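Local atomic coordinates of protein ElaA (Pseudomonas aeruginosa, PDB entry 1XEB), a protein that probably transfers an acetyl or other acyl group from acyl-CoA to an amine, with the GNAT fold. Residues Leu24-Phe29 and Tyr37-Gly42; Leu67-His72 and Arg106-Thr111. All coordinates share one frame; numbering follows the deposited sequence.

Interaction 1: Leu24-Phe29 and Tyr37-Gly42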
# COMPACT_ATOMS: atom_id res chain seq x y z
N LEU A 24 10.04 -6.90 3.42
CA LEU A 24 9.26 -6.24 4.47
C LEU A 24 7.82 -6.75 4.41
O LEU A 24 7.19 -7.06 5.44
CB LEU A 24 9.28 -4.72 4.28
CG LEU A 24 8.41 -3.92 5.26
CD1 LEU A 24 8.80 -4.24 6.69
CD2 LEU A 24 8.58 -2.43 4.97
N ARG A 25 7.31 -6.86 3.19
CA ARG A 25 5.94 -7.32 2.97
C ARG A 25 5.72 -8.74 3.48
O ARG A 25 4.68 -9.05 4.08
CB ARG A 25 5.60 -7.20 1.48
CG ARG A 25 5.16 -5.80 1.09
CD ARG A 25 5.18 -5.59 -0.42
NE ARG A 25 4.62 -6.71 -1.17
CZ ARG A 25 4.51 -6.71 -2.49
NH1 ARG A 25 4.00 -7.76 -3.14
NH2 ARG A 25 4.92 -5.63 -3.16
N THR A 26 6.72 -9.58 3.25
CA THR A 26 6.64 -10.97 3.67
C THR A 26 6.71 -11.05 5.19
O THR A 26 5.97 -11.81 5.83
CB THR A 26 7.80 -11.80 3.09
OG1 THR A 26 7.72 -11.80 1.66
CG2 THR A 26 7.72 -13.22 3.59
N GLU A 27 7.61 -10.26 5.76
CA GLU A 27 7.79 -10.25 7.20
C GLU A 27 6.49 -9.92 7.92
O GLU A 27 6.16 -10.55 8.92
CB GLU A 27 8.87 -9.26 7.57
CG GLU A 27 9.07 -9.07 9.07
CD GLU A 27 10.19 -8.10 9.36
OE1 GLU A 27 11.37 -8.51 9.28
OE2 GLU A 27 9.89 -6.91 9.64
N VAL A 28 5.75 -8.94 7.41
CA VAL A 28 4.50 -8.54 8.04
C VAL A 28 3.26 -9.33 7.61
O VAL A 28 2.58 -9.89 8.45
CB VAL A 28 4.26 -7.04 7.85
CG1 VAL A 28 2.92 -6.63 8.47
CG2 VAL A 28 5.40 -6.27 8.52
N PHE A 29 2.96 -9.37 6.31
CA PHE A 29 1.78 -10.09 5.84
C PHE A 29 1.88 -11.61 5.89
O PHE A 29 0.87 -12.28 6.10
CB PHE A 29 1.41 -9.64 4.41
CG PHE A 29 1.12 -8.18 4.30
CD1 PHE A 29 1.77 -7.40 3.34
CD2 PHE A 29 0.25 -7.57 5.19
CE1 PHE A 29 1.56 -6.03 3.28
CE2 PHE A 29 0.04 -6.20 5.14
CZ PHE A 29 0.70 -5.43 4.18
N TYR A 37 0.28 -16.98 2.18
CA TYR A 37 -0.34 -16.64 0.92
C TYR A 37 0.75 -16.17 -0.04
O TYR A 37 1.90 -15.99 0.36
CB TYR A 37 -1.40 -15.56 1.12
CG TYR A 37 -0.89 -14.13 1.08
CD1 TYR A 37 0.05 -13.67 2.00
CD2 TYR A 37 -1.37 -13.23 0.13
CE1 TYR A 37 0.51 -12.34 1.97
CE2 TYR A 37 -0.93 -11.91 0.10
CZ TYR A 37 0.00 -11.47 1.01
OH TYR A 37 0.42 -10.16 0.96
N GLN A 38 0.38 -15.97 -1.30
CA GLN A 38 1.32 -15.58 -2.34
C GLN A 38 1.61 -14.10 -2.39
O GLN A 38 1.01 -13.36 -3.16
CB GLN A 38 0.81 -16.05 -3.71
CG GLN A 38 1.63 -15.54 -4.89
CD GLN A 38 3.12 -15.83 -4.74
OE1 GLN A 38 3.83 -15.22 -3.91
NE2 GLN A 38 3.61 -16.78 -5.54
N GLU A 39 2.56 -13.68 -1.56
CA GLU A 39 2.96 -12.29 -1.46
C GLU A 39 3.45 -11.72 -2.79
O GLU A 39 3.16 -10.57 -3.12
CB GLU A 39 4.05 -12.16 -0.40
CG GLU A 39 4.53 -10.74 -0.10
CD GLU A 39 3.41 -9.85 0.40
OE1 GLU A 39 2.78 -10.23 1.41
OE2 GLU A 39 3.18 -8.78 -0.20
N VAL A 40 4.21 -12.51 -3.54
CA VAL A 40 4.76 -12.07 -4.83
C VAL A 40 3.66 -12.35 -5.84
O VAL A 40 3.73 -13.32 -6.59
CB VAL A 40 6.01 -12.88 -5.17
CG1 VAL A 40 6.72 -12.28 -6.37
CG2 VAL A 40 6.91 -12.94 -3.96
N ASP A 41 2.67 -11.47 -5.86
CA ASP A 41 1.49 -11.64 -6.69
C ASP A 41 1.49 -11.22 -8.15
O ASP A 41 0.42 -11.18 -8.77
CB ASP A 41 0.27 -11.01 -5.98
CG ASP A 41 0.32 -9.48 -5.96
OD1 ASP A 41 -0.70 -8.86 -5.57
OD2 ASP A 41 1.35 -8.88 -6.32
N GLY A 42 2.64 -10.89 -8.72
CA GLY A 42 2.67 -10.50 -10.12
C GLY A 42 2.21 -9.09 -10.50
O GLY A 42 2.27 -8.72 -11.68

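Interaction 2: Leu67-His72 and Arg106-Thr111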
# COMPACT_ATOMS: atom_id res chain seq x y z
N LEU A 67 -1.18 0.75 -7.70
CA LEU A 67 -1.44 0.10 -8.99
C LEU A 67 -2.11 1.13 -9.92
O LEU A 67 -3.02 1.85 -9.50
CB LEU A 67 -2.37 -1.10 -8.79
CG LEU A 67 -1.81 -2.36 -8.10
CD1 LEU A 67 -1.04 -1.97 -6.87
CD2 LEU A 67 -2.95 -3.30 -7.72
N ASP A 68 -1.65 1.23 -11.17
CA ASP A 68 -2.21 2.20 -12.12
C ASP A 68 -3.64 1.91 -12.54
O ASP A 68 -4.07 0.76 -12.62
CB ASP A 68 -1.33 2.36 -13.37
CG ASP A 68 -1.38 1.15 -14.29
OD1 ASP A 68 -0.40 0.38 -14.28
OD2 ASP A 68 -2.38 0.98 -15.03
N PRO A 69 -4.40 2.98 -12.84
CA PRO A 69 -5.80 2.92 -13.24
C PRO A 69 -6.19 2.21 -14.54
O PRO A 69 -7.24 1.55 -14.56
CB PRO A 69 -6.22 4.39 -13.21
CG PRO A 69 -4.98 5.10 -13.57
CD PRO A 69 -3.93 4.38 -12.77
N VAL A 70 -5.41 2.31 -15.61
CA VAL A 70 -5.83 1.62 -16.83
C VAL A 70 -5.86 0.10 -16.60
O VAL A 70 -6.69 -0.60 -17.16
CB VAL A 70 -4.95 1.95 -18.06
CG1 VAL A 70 -4.25 3.28 -17.85
CG2 VAL A 70 -3.99 0.81 -18.36
N ARG A 71 -4.96 -0.40 -15.74
CA ARG A 71 -4.93 -1.83 -15.45
C ARG A 71 -5.93 -2.22 -14.36
O ARG A 71 -6.11 -3.40 -14.06
CB ARG A 71 -3.53 -2.26 -15.03
CG ARG A 71 -2.81 -3.04 -16.13
CD ARG A 71 -1.32 -2.80 -16.11
NE ARG A 71 -0.65 -3.60 -17.13
CZ ARG A 71 -0.59 -4.93 -17.13
NH1 ARG A 71 0.05 -5.57 -18.09
NH2 ARG A 71 -1.17 -5.63 -16.16
N HIS A 72 -6.61 -1.23 -13.79
CA HIS A 72 -7.59 -1.49 -12.75
C HIS A 72 -8.92 -0.73 -12.89
O HIS A 72 -9.30 0.08 -12.05
CB HIS A 72 -6.92 -1.25 -11.39
CG HIS A 72 -5.75 -2.15 -11.16
ND1 HIS A 72 -5.90 -3.49 -10.90
CD2 HIS A 72 -4.42 -1.94 -11.32
CE1 HIS A 72 -4.72 -4.07 -10.91
NE2 HIS A 72 -3.80 -3.16 -11.17
N ARG A 106 -0.56 13.31 -8.27
CA ARG A 106 0.51 13.68 -9.18
C ARG A 106 0.50 12.80 -10.43
O ARG A 106 0.57 13.30 -11.54
CB ARG A 106 1.85 13.55 -8.46
CG ARG A 106 3.05 14.19 -9.16
CD ARG A 106 4.34 13.88 -8.40
NE ARG A 106 4.95 12.62 -8.83
CZ ARG A 106 5.21 11.59 -8.03
NH1 ARG A 106 4.92 11.64 -6.73
NH2 ARG A 106 5.77 10.50 -8.54
N LEU A 107 0.41 11.49 -10.23
CA LEU A 107 0.44 10.53 -11.34
C LEU A 107 -0.85 10.36 -12.14
O LEU A 107 -0.84 10.32 -13.36
CB LEU A 107 0.87 9.14 -10.82
CG LEU A 107 2.28 9.02 -10.20
CD1 LEU A 107 2.46 7.67 -9.54
CD2 LEU A 107 3.34 9.23 -11.29
N TRP A 108 -1.98 10.28 -11.45
CA TRP A 108 -3.25 10.08 -12.12
C TRP A 108 -4.30 11.09 -11.66
O TRP A 108 -5.40 10.72 -11.24
CB TRP A 108 -3.70 8.65 -11.83
CG TRP A 108 -2.65 7.63 -12.18
CD1 TRP A 108 -2.32 7.20 -13.44
CD2 TRP A 108 -1.82 6.88 -11.28
NE1 TRP A 108 -1.35 6.22 -13.37
CE2 TRP A 108 -1.03 6.01 -12.06
CE3 TRP A 108 -1.68 6.85 -9.88
CZ2 TRP A 108 -0.10 5.12 -11.49
CZ3 TRP A 108 -0.75 5.97 -9.31
CH2 TRP A 108 0.02 5.12 -10.12
N LEU A 109 -3.93 12.36 -11.76
CA LEU A 109 -4.80 13.46 -11.36
C LEU A 109 -6.28 13.17 -11.58
O LEU A 109 -6.67 12.64 -12.63
CB LEU A 109 -4.42 14.73 -12.11
CG LEU A 109 -5.30 15.94 -11.77
CD1 LEU A 109 -5.12 16.31 -10.31
CD2 LEU A 109 -4.93 17.12 -12.67
N ASP A 110 -7.09 13.49 -10.58
CA ASP A 110 -8.53 13.29 -10.63
C ASP A 110 -9.01 11.86 -10.83
O ASP A 110 -10.15 11.65 -11.26
CB ASP A 110 -9.15 14.18 -11.72
CG ASP A 110 -9.10 15.65 -11.36
OD1 ASP A 110 -9.44 16.48 -12.22
OD2 ASP A 110 -8.71 15.98 -10.21
N THR A 111 -8.16 10.88 -10.54
CA THR A 111 -8.58 9.49 -10.66
C THR A 111 -8.89 9.03 -9.25
O THR A 111 -8.05 9.16 -8.35
CB THR A 111 -7.46 8.61 -11.22
OG1 THR A 111 -7.02 9.14 -12.48
CG2 THR A 111 -7.95 7.18 -11.41

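Interaction 1: Leu24-Phe29 and Tyr37-Gly42
Arg-25 reaches from its helix to the loop and grips Glu-39 side-on with NE and NH1. Arg-25 NE donates to Glu-39 OE2 at 2.7 Å, nearly straight, in a salt bridge. The guanidinium and carboxylate planes stand 69° apart. NE meets OE2 from the anti side, 30° out of the carboxylate plane, while OE2 lies close to the guanidinium plane. Arg-25 NH1 bonds the backbone O of Glu-39 at 2.9 Å, and its second bond, to OE2, is weak. The grip thus holds both the carboxylate and the main chain of the loop. Glu-39 has CG anti to its backbone N (chi1 -176°), then bends at chi2, which swings the carboxylate in against the helix. Glu-39 OE1 lies 3.4 Å from Phe-29 CB, near the plane of the phenyl ring. Tyr-37 OH lies beside the same OE1, but the modelled bond is too short to rely on. Tyr-37 CE1 comes to 3.7 Å from Phe-29 CB. Arg-80 also pairs with OE2, and Asp-44 salt-bridges Arg-25 NH2. A buried arginine-glutamate pair thus ties helix 15-32, the first helix of this GNAT fold, to the loop after it. Leu-24 and Val-28 pack on Val-82 of strand 76-83, which also supplies Arg-80.

Interaction 2: Leu67-His72 and Arg106-Thr111
Trp-108 has CG anti to its carbonyl carbon (chi1 -54°) and chi2 of -76°, and this turns one indole face to Pro-69 and Asp-68. Thr-111 has CG2 anti to its backbone N, which sends the methyl to Pro-69. Pro-69 CD lies over the five-membered ring of Trp-108, a CH-pi contact. Pro-69 CG follows alongside, over the same part of the indole. Asp-68 meets the six-membered part, with CB 3.6 Å from Trp-108 CZ2. Farther round the proline ring, Pro-69 CB touches Thr-111 CG2 at 3.7 Å. Across the contact the packing is apolar, and the polar groups bond within each segment or beyond. Asp-68 OD2 accepts from Arg-71 N at 3.0 Å, an Asx motif over the type I turn Pro-69 to His-72. Asp-68 OD1 is bonded by the backbone N of Asp-48. Thr-111 OG1 donates to Trp-108 O at 2.6 Å and ties together the type II turn Trp-108 to Thr-111. The opposite indole face rests against Leu-107 CB. This proline-tryptophan contact joins the loop between strands 59-67 and 76-83 to the C-terminal end of helix 92-108, the helix that follows the glycine-rich turn. Trp-108 and Thr-111 also touch Val-76, where strand 76-83 begins.

The two contacts are separate sites in one GNAT domain. Their centres are about 23 Å apart, and their nearest atoms come to about 6 Å without touching. They differ in kind: interaction 1 is a charged network, interaction 2 an apolar contact between two turns. Strands 59-67 and 76-83 connect them. Asp-41 of interaction 1 salt-bridges Arg-65, two residues before Leu-67 of interaction 2. Strand 76-83 carries Arg-80 and Val-82 beside interaction 1 and Val-76 beside interaction 2. Leu-67 also touches Leu-43, which directly follows Gly-42. Helix 92-108 follows the glycine-rich turn that in GNAT relatives binds the CoA pyrophosphate. Interaction 2 sits at the helix's other end, while Val-28 of interaction 1's helix touches Arg-88, close to that turn.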